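Local atomic coordinates of hemolysin activator protein CdiB (Acinetobacter baumannii ACICU, PDB entry 6WIL), a protein that probably acts as the outer-membrane transporter that secretes the toxin of a two-partner contact-dependent growth inhibition system. Residues H46-V57 / Q88-S99. Sequence-based numbering, arbitrary orientation.
Sequences HLVVEESPCVTV and QNILGKCIGTQS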
ATOM      1  N   HIS A  46      24.065  26.255 -15.688  1.00 69.33           N
ATOM      2  CA  HIS A  46      25.385  26.538 -16.234  1.00 77.14           C
ATOM      3  C   HIS A  46      26.433  26.142 -15.206  1.00 52.40           C
ATOM      4  O   HIS A  46      26.456  26.686 -14.097  1.00 53.02           O
ATOM      5  CB  HIS A  46      25.529  28.016 -16.605  1.00 81.71           C
ATOM      6  CG  HIS A  46      24.253  28.653 -17.061  1.00 93.57           C
ATOM      7  ND1 HIS A  46      23.492  29.456 -16.240  1.00 89.14           N
ATOM      8  CD2 HIS A  46      23.603  28.601 -18.247  1.00 84.50           C
ATOM      9  CE1 HIS A  46      22.429  29.877 -16.903  1.00 89.27           C
ATOM     10  NE2 HIS A  46      22.471  29.370 -18.121  1.00 89.25           N
ATOM     11  N   LEU A  47      27.290  25.192 -15.572  1.00 51.52           N
ATOM     12  CA  LEU A  47      28.430  24.808 -14.751  1.00 49.27           C
ATOM     13  C   LEU A  47      29.713  25.516 -15.154  1.00 49.87           C
ATOM     14  O   LEU A  47      30.538  25.822 -14.287  1.00 50.01           O
ATOM     15  CB  LEU A  47      28.649  23.293 -14.828  1.00 42.13           C
ATOM     16  CG  LEU A  47      27.403  22.429 -14.599  1.00 52.11           C
ATOM     17  CD1 LEU A  47      27.680  20.976 -14.958  1.00 37.87           C
ATOM     18  CD2 LEU A  47      26.923  22.550 -13.162  1.00 41.02           C
ATOM     19  N   VAL A  48      29.889  25.793 -16.444  1.00 57.71           N
ATOM     20  CA  VAL A  48      31.094  26.434 -16.957  1.00 61.11           C
ATOM     21  C   VAL A  48      30.868  27.938 -17.022  1.00 52.34           C
ATOM     22  O   VAL A  48      29.861  28.403 -17.568  1.00 55.13           O
ATOM     23  CB  VAL A  48      31.463  25.873 -18.340  1.00 62.43           C
ATOM     24  CG1 VAL A  48      32.722  26.542 -18.877  1.00 49.49           C
ATOM     25  CG2 VAL A  48      31.639  24.368 -18.269  1.00 50.92           C
ATOM     26  N   VAL A  49      31.806  28.700 -16.461  1.00 51.86           N
ATOM     27  CA  VAL A  49      31.788  30.155 -16.512  1.00 58.04           C
ATOM     28  C   VAL A  49      33.117  30.633 -17.089  1.00 63.20           C
ATOM     29  O   VAL A  49      34.064  29.861 -17.244  1.00 59.60           O
ATOM     30  CB  VAL A  49      31.528  30.786 -15.127  1.00 74.13           C
ATOM     31  CG1 VAL A  49      30.139  30.420 -14.623  1.00 57.31           C
ATOM     32  CG2 VAL A  49      32.586  30.337 -14.133  1.00 70.59           C
ATOM     33  N   GLU A  50      33.174  31.926 -17.416  1.00 75.50           N
ATOM     34  CA  GLU A  50      34.388  32.532 -17.960  1.00 53.55           C
ATOM     35  C   GLU A  50      35.313  32.930 -16.814  1.00 65.10           C
ATOM     36  O   GLU A  50      34.907  33.672 -15.913  1.00 73.16           O
ATOM     37  CB  GLU A  50      34.033  33.742 -18.822  1.00 64.10           C
ATOM     38  N   GLU A  51      36.556  32.440 -16.845  1.00 59.81           N
ATOM     39  CA  GLU A  51      37.445  32.498 -15.691  1.00 70.21           C
ATOM     40  C   GLU A  51      38.832  32.987 -16.084  1.00 74.87           C
ATOM     41  O   GLU A  51      39.233  32.926 -17.248  1.00 67.82           O
ATOM     42  CB  GLU A  51      37.563  31.131 -15.028  1.00 64.45           C
ATOM     43  CG  GLU A  51      36.290  30.340 -15.119  1.00 77.14           C
ATOM     44  CD  GLU A  51      36.167  29.322 -14.030  1.00 68.05           C
ATOM     45  OE1 GLU A  51      35.958  28.140 -14.354  1.00 67.01           O
ATOM     46  OE2 GLU A  51      36.284  29.707 -12.852  1.00 66.75           O
ATOM     47  N   SER A  52      39.579  33.444 -15.073  1.00 84.99           N
ATOM     48  CA  SER A  52      40.835  34.142 -15.317  1.00 82.50           C
ATOM     49  C   SER A  52      41.883  33.158 -15.847  1.00 78.85           C
ATOM     50  O   SER A  52      42.259  33.274 -17.020  1.00 81.10           O
ATOM     51  CB  SER A  52      41.282  34.891 -14.056  1.00 93.63           C
ATOM     52  OG  SER A  52      40.167  35.428 -13.362  1.00 95.83           O
ATOM     53  N   PRO A  53      42.383  32.160 -15.064  1.00 58.12           N
ATOM     54  CA  PRO A  53      43.102  31.061 -15.719  1.00 52.30           C
ATOM     55  C   PRO A  53      42.200  29.849 -15.901  1.00 46.94           C
ATOM     56  O   PRO A  53      41.435  29.495 -14.997  1.00 49.29           O
ATOM     57  CB  PRO A  53      44.266  30.770 -14.760  1.00 40.49           C
ATOM     58  CG  PRO A  53      43.963  31.558 -13.488  1.00 45.31           C
ATOM     59  CD  PRO A  53      42.553  32.048 -13.605  1.00 46.81           C
ATOM     60  N   CYS A  54      42.270  29.211 -17.066  1.00 36.20           N
ATOM     61  CA  CYS A  54      41.438  28.055 -17.354  1.00 40.56           C
ATOM     62  C   CYS A  54      42.239  27.048 -18.164  1.00 41.77           C
ATOM     63  O   CYS A  54      43.267  27.375 -18.760  1.00 41.42           O
ATOM     64  CB  CYS A  54      40.154  28.452 -18.100  1.00 60.25           C
ATOM     65  SG  CYS A  54      40.390  29.249 -19.714  1.00 76.80           S
ATOM     66  N   VAL A  55      41.757  25.810 -18.169  1.00 47.53           N
ATOM     67  CA  VAL A  55      42.382  24.712 -18.893  1.00 36.85           C
ATOM     68  C   VAL A  55      41.339  24.096 -19.815  1.00 45.78           C
ATOM     69  O   VAL A  55      40.155  24.025 -19.471  1.00 39.37           O
ATOM     70  CB  VAL A  55      42.975  23.657 -17.933  1.00 47.07           C
ATOM     71  CG1 VAL A  55      41.886  23.044 -17.056  1.00 50.79           C
ATOM     72  CG2 VAL A  55      43.726  22.579 -18.707  1.00 45.64           C
ATOM     73  N   THR A  56      41.777  23.682 -21.000  1.00 46.72           N
ATOM     74  CA  THR A  56      40.889  23.059 -21.973  1.00 48.97           C
ATOM     75  C   THR A  56      40.799  21.573 -21.662  1.00 49.57           C
ATOM     76  O   THR A  56      41.798  20.854 -21.755  1.00 43.74           O
ATOM     77  CB  THR A  56      41.405  23.290 -23.391  1.00 51.97           C
ATOM     78  OG1 THR A  56      41.379  24.693 -23.688  1.00 48.17           O
ATOM     79  CG2 THR A  56      40.548  22.540 -24.401  1.00 44.19           C
ATOM     80  N   VAL A  57      39.616  21.106 -21.279  1.00 51.56           N
ATOM     81  CA  VAL A  57      39.454  19.690 -20.980  1.00 50.02           C
ATOM     82  C   VAL A  57      39.160  18.948 -22.277  1.00 41.99           C
ATOM     83  O   VAL A  57      38.312  19.366 -23.075  1.00 45.33           O
ATOM     84  CB  VAL A  57      38.360  19.468 -19.918  1.00 51.04           C
ATOM     85  CG1 VAL A  57      38.596  20.382 -18.728  1.00 46.95           C
ATOM     86  CG2 VAL A  57      36.961  19.679 -20.477  1.00 66.84           C
ATOM     87  N   GLN A  88      25.557  21.902 -21.623  1.00 57.47           N
ATOM     88  CA  GLN A  88      26.601  22.896 -21.824  1.00 39.66           C
ATOM     89  C   GLN A  88      27.849  22.314 -22.471  1.00 41.11           C
ATOM     90  O   GLN A  88      28.783  23.069 -22.758  1.00 43.21           O
ATOM     91  CB  GLN A  88      26.964  23.565 -20.497  1.00 53.44           C
ATOM     92  CG  GLN A  88      27.318  25.035 -20.634  1.00 54.28           C
ATOM     93  CD  GLN A  88      27.524  25.696 -19.293  1.00 70.34           C
ATOM     94  OE1 GLN A  88      27.371  25.062 -18.250  1.00 70.10           O
ATOM     95  NE2 GLN A  88      27.873  26.977 -19.308  1.00 56.26           N
ATOM     96  N   ASN A  89      27.883  20.999 -22.704  1.00 33.77           N
ATOM     97  CA  ASN A  89      28.956  20.344 -23.454  1.00 39.00           C
ATOM     98  C   ASN A  89      30.328  20.640 -22.852  1.00 52.25           C
ATOM     99  O   ASN A  89      31.197  21.231 -23.497  1.00 52.36           O
ATOM    100  CB  ASN A  89      28.907  20.740 -24.932  1.00 48.94           C
ATOM    101  CG  ASN A  89      27.558  20.456 -25.565  1.00 60.43           C
ATOM    102  OD1 ASN A  89      26.825  19.571 -25.122  1.00 52.58           O
ATOM    103  ND2 ASN A  89      27.218  21.216 -26.603  1.00 46.50           N
ATOM    104  N   ILE A  90      30.512  20.210 -21.600  1.00 42.41           N
ATOM    105  CA  ILE A  90      31.718  20.462 -20.816  1.00 39.61           C
ATOM    106  C   ILE A  90      32.961  20.139 -21.634  1.00 49.26           C
ATOM    107  O   ILE A  90      33.945  20.886 -21.612  1.00 42.82           O
ATOM    108  CB  ILE A  90      31.713  19.643 -19.514  1.00 44.58           C
ATOM    109  CG1 ILE A  90      30.383  19.795 -18.779  1.00 43.56           C
ATOM    110  CG2 ILE A  90      32.871  20.059 -18.627  1.00 44.07           C
ATOM    111  CD1 ILE A  90      30.161  21.163 -18.193  1.00 52.06           C
ATOM    112  N   LEU A  91      32.915  19.025 -22.362  1.00 37.52           N
ATOM    113  CA  LEU A  91      34.045  18.579 -23.165  1.00 38.49           C
ATOM    114  C   LEU A  91      34.478  19.659 -24.149  1.00 48.78           C
ATOM    115  O   LEU A  91      33.672  20.164 -24.934  1.00 52.62           O
ATOM    116  CB  LEU A  91      33.657  17.303 -23.911  1.00 41.65           C
ATOM    117  CG  LEU A  91      34.765  16.323 -24.281  1.00 66.23           C
ATOM    118  CD1 LEU A  91      35.764  16.218 -23.143  1.00 61.19           C
ATOM    119  CD2 LEU A  91      34.158  14.963 -24.581  1.00 45.99           C
ATOM    120  N   GLY A  92      35.756  20.024 -24.090  1.00 47.68           N
ATOM    121  CA  GLY A  92      36.313  21.010 -24.991  1.00 39.68           C
ATOM    122  C   GLY A  92      36.230  22.444 -24.520  1.00 43.92           C
ATOM    123  O   GLY A  92      36.757  23.330 -25.203  1.00 50.84           O
ATOM    124  N   LYS A  93      35.590  22.711 -23.386  1.00 37.74           N
ATOM    125  CA  LYS A  93      35.529  24.074 -22.884  1.00 41.42           C
ATOM    126  C   LYS A  93      36.729  24.369 -21.987  1.00 52.71           C
ATOM    127  O   LYS A  93      37.484  23.476 -21.596  1.00 50.39           O
ATOM    128  CB  LYS A  93      34.222  24.323 -22.136  1.00 35.56           C
ATOM    129  CG  LYS A  93      33.027  24.449 -23.059  1.00 42.33           C
ATOM    130  CD  LYS A  93      31.955  25.340 -22.466  1.00 48.09           C
ATOM    131  CE  LYS A  93      30.882  25.630 -23.495  1.00 45.13           C
ATOM    132  NZ  LYS A  93      30.588  24.403 -24.287  1.00 43.38           N
ATOM    133  N   CYS A  94      36.906  25.647 -21.668  1.00 52.17           N
ATOM    134  CA  CYS A  94      38.021  26.105 -20.848  1.00 54.94           C
ATOM    135  C   CYS A  94      37.557  26.190 -19.399  1.00 42.89           C
ATOM    136  O   CYS A  94      36.668  26.985 -19.074  1.00 57.29           O
ATOM    137  CB  CYS A  94      38.536  27.458 -21.342  1.00 44.15           C
ATOM    138  SG  CYS A  94      40.301  27.721 -21.053  1.00 92.52           S
ATOM    139  N   ILE A  95      38.152  25.380 -18.531  1.00 45.39           N
ATOM    140  CA  ILE A  95      37.666  25.210 -17.167  1.00 48.09           C
ATOM    141  C   ILE A  95      38.643  25.856 -16.196  1.00 39.48           C
ATOM    142  O   ILE A  95      39.814  25.470 -16.131  1.00 39.46           O
ATOM    143  CB  ILE A  95      37.455  23.726 -16.827  1.00 42.43           C
ATOM    144  CG1 ILE A  95      36.404  23.115 -17.756  1.00 46.54           C
ATOM    145  CG2 ILE A  95      37.062  23.567 -15.370  1.00 39.84           C
ATOM    146  CD1 ILE A  95      35.153  23.954 -17.882  1.00 44.50           C
ATOM    147  N   GLY A  96      38.152  26.833 -15.433  1.00 40.58           N
ATOM    148  CA  GLY A  96      38.871  27.388 -14.311  1.00 41.52           C
ATOM    149  C   GLY A  96      38.321  26.865 -12.993  1.00 52.31           C
ATOM    150  O   GLY A  96      37.420  26.030 -12.947  1.00 43.78           O
ATOM    151  N   THR A  97      38.872  27.414 -11.906  1.00 51.64           N
ATOM    152  CA  THR A  97      38.598  26.868 -10.580  1.00 52.06           C
ATOM    153  C   THR A  97      37.112  26.904 -10.239  1.00 47.63           C
ATOM    154  O   THR A  97      36.588  25.972  -9.618  1.00 51.98           O
ATOM    155  CB  THR A  97      39.401  27.620  -9.513  1.00 49.75           C
ATOM    156  OG1 THR A  97      38.924  28.966  -9.395  1.00 53.66           O
ATOM    157  CG2 THR A  97      40.879  27.642  -9.870  1.00 47.08           C
ATOM    158  N   GLN A  98      36.407  27.962 -10.644  1.00 50.22           N
ATOM    159  CA  GLN A  98      35.000  28.065 -10.268  1.00 46.85           C
ATOM    160  C   GLN A  98      34.137  27.073 -11.045  1.00 56.00           C
ATOM    161  O   GLN A  98      33.223  26.468 -10.475  1.00 49.61           O
ATOM    162  CB  GLN A  98      34.494  29.495 -10.457  1.00 43.10           C
ATOM    163  CG  GLN A  98      33.024  29.666 -10.112  1.00 57.50           C
ATOM    164  CD  GLN A  98      32.697  29.182  -8.709  1.00 77.87           C
ATOM    165  OE1 GLN A  98      33.430  29.460  -7.759  1.00 85.28           O
ATOM    166  NE2 GLN A  98      31.600  28.444  -8.575  1.00 72.74           N
ATOM    167  N   SER A  99      34.403  26.884 -12.343  1.00 53.20           N
ATOM    168  CA  SER A  99      33.644  25.890 -13.102  1.00 42.31           C
ATOM    169  C   SER A  99      33.962  24.480 -12.631  1.00 43.80           C
ATOM    170  O   SER A  99      33.076  23.620 -12.588  1.00 44.40           O
ATOM    171  CB  SER A  99      33.928  26.001 -14.601  1.00 49.53           C
ATOM    172  OG  SER A  99      33.630  27.292 -15.096  1.00 52.89           O
TER
HETATM  173  O   HOH W   1      40.195  30.022 -12.704  1.00 48.46           O
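With CG roughly anti to its carbonyl carbon, though chi1 (-33°) is well off staggered, and the chain extended beyond, Glu51 brings its carboxylate to the backbone N-H groups at the N-terminal end of helix 97-113; Ser99 turns OG to a similar side to meet it. At the periplasmic ShlB-type POTRA domain, to which 88-99 belongs, the 46-57 chain runs along the loop, short strand and first helical turn of 88-99. Glu51 OE2 takes Gln98 N on its syn lone pair at 2.8 Å. Glu51 OE1 accepts both Ser99 N and Ser99 OG from one face of the carboxylate plane, the hydroxyl at 2.6 Å. These bonds at a helix N-terminus would probably stabilise the negative charge. Ser99 OG in turn receives Val49 N in a nearly straight bond (170°). Farther along, Gln88 OE1 accepts two successive amides, Leu47 N in its carbonyl plane and Val48 N from above it. Val48 CG2 packs against Ile90 CD1 (3.5 Å) and Ile95 CD1, while Leu47 continues onto Ile103 and Tyr106 of the helix. Val55 and Ile95 form an antiparallel hydrogen-bonded pair; the next, Thr56 with Cys94, is non-hydrogen-bonded. From that same Cys94, the Cys94 SG–Cys54 SG disulfide (2.0 Å, chi3 83°) links the segments covalently.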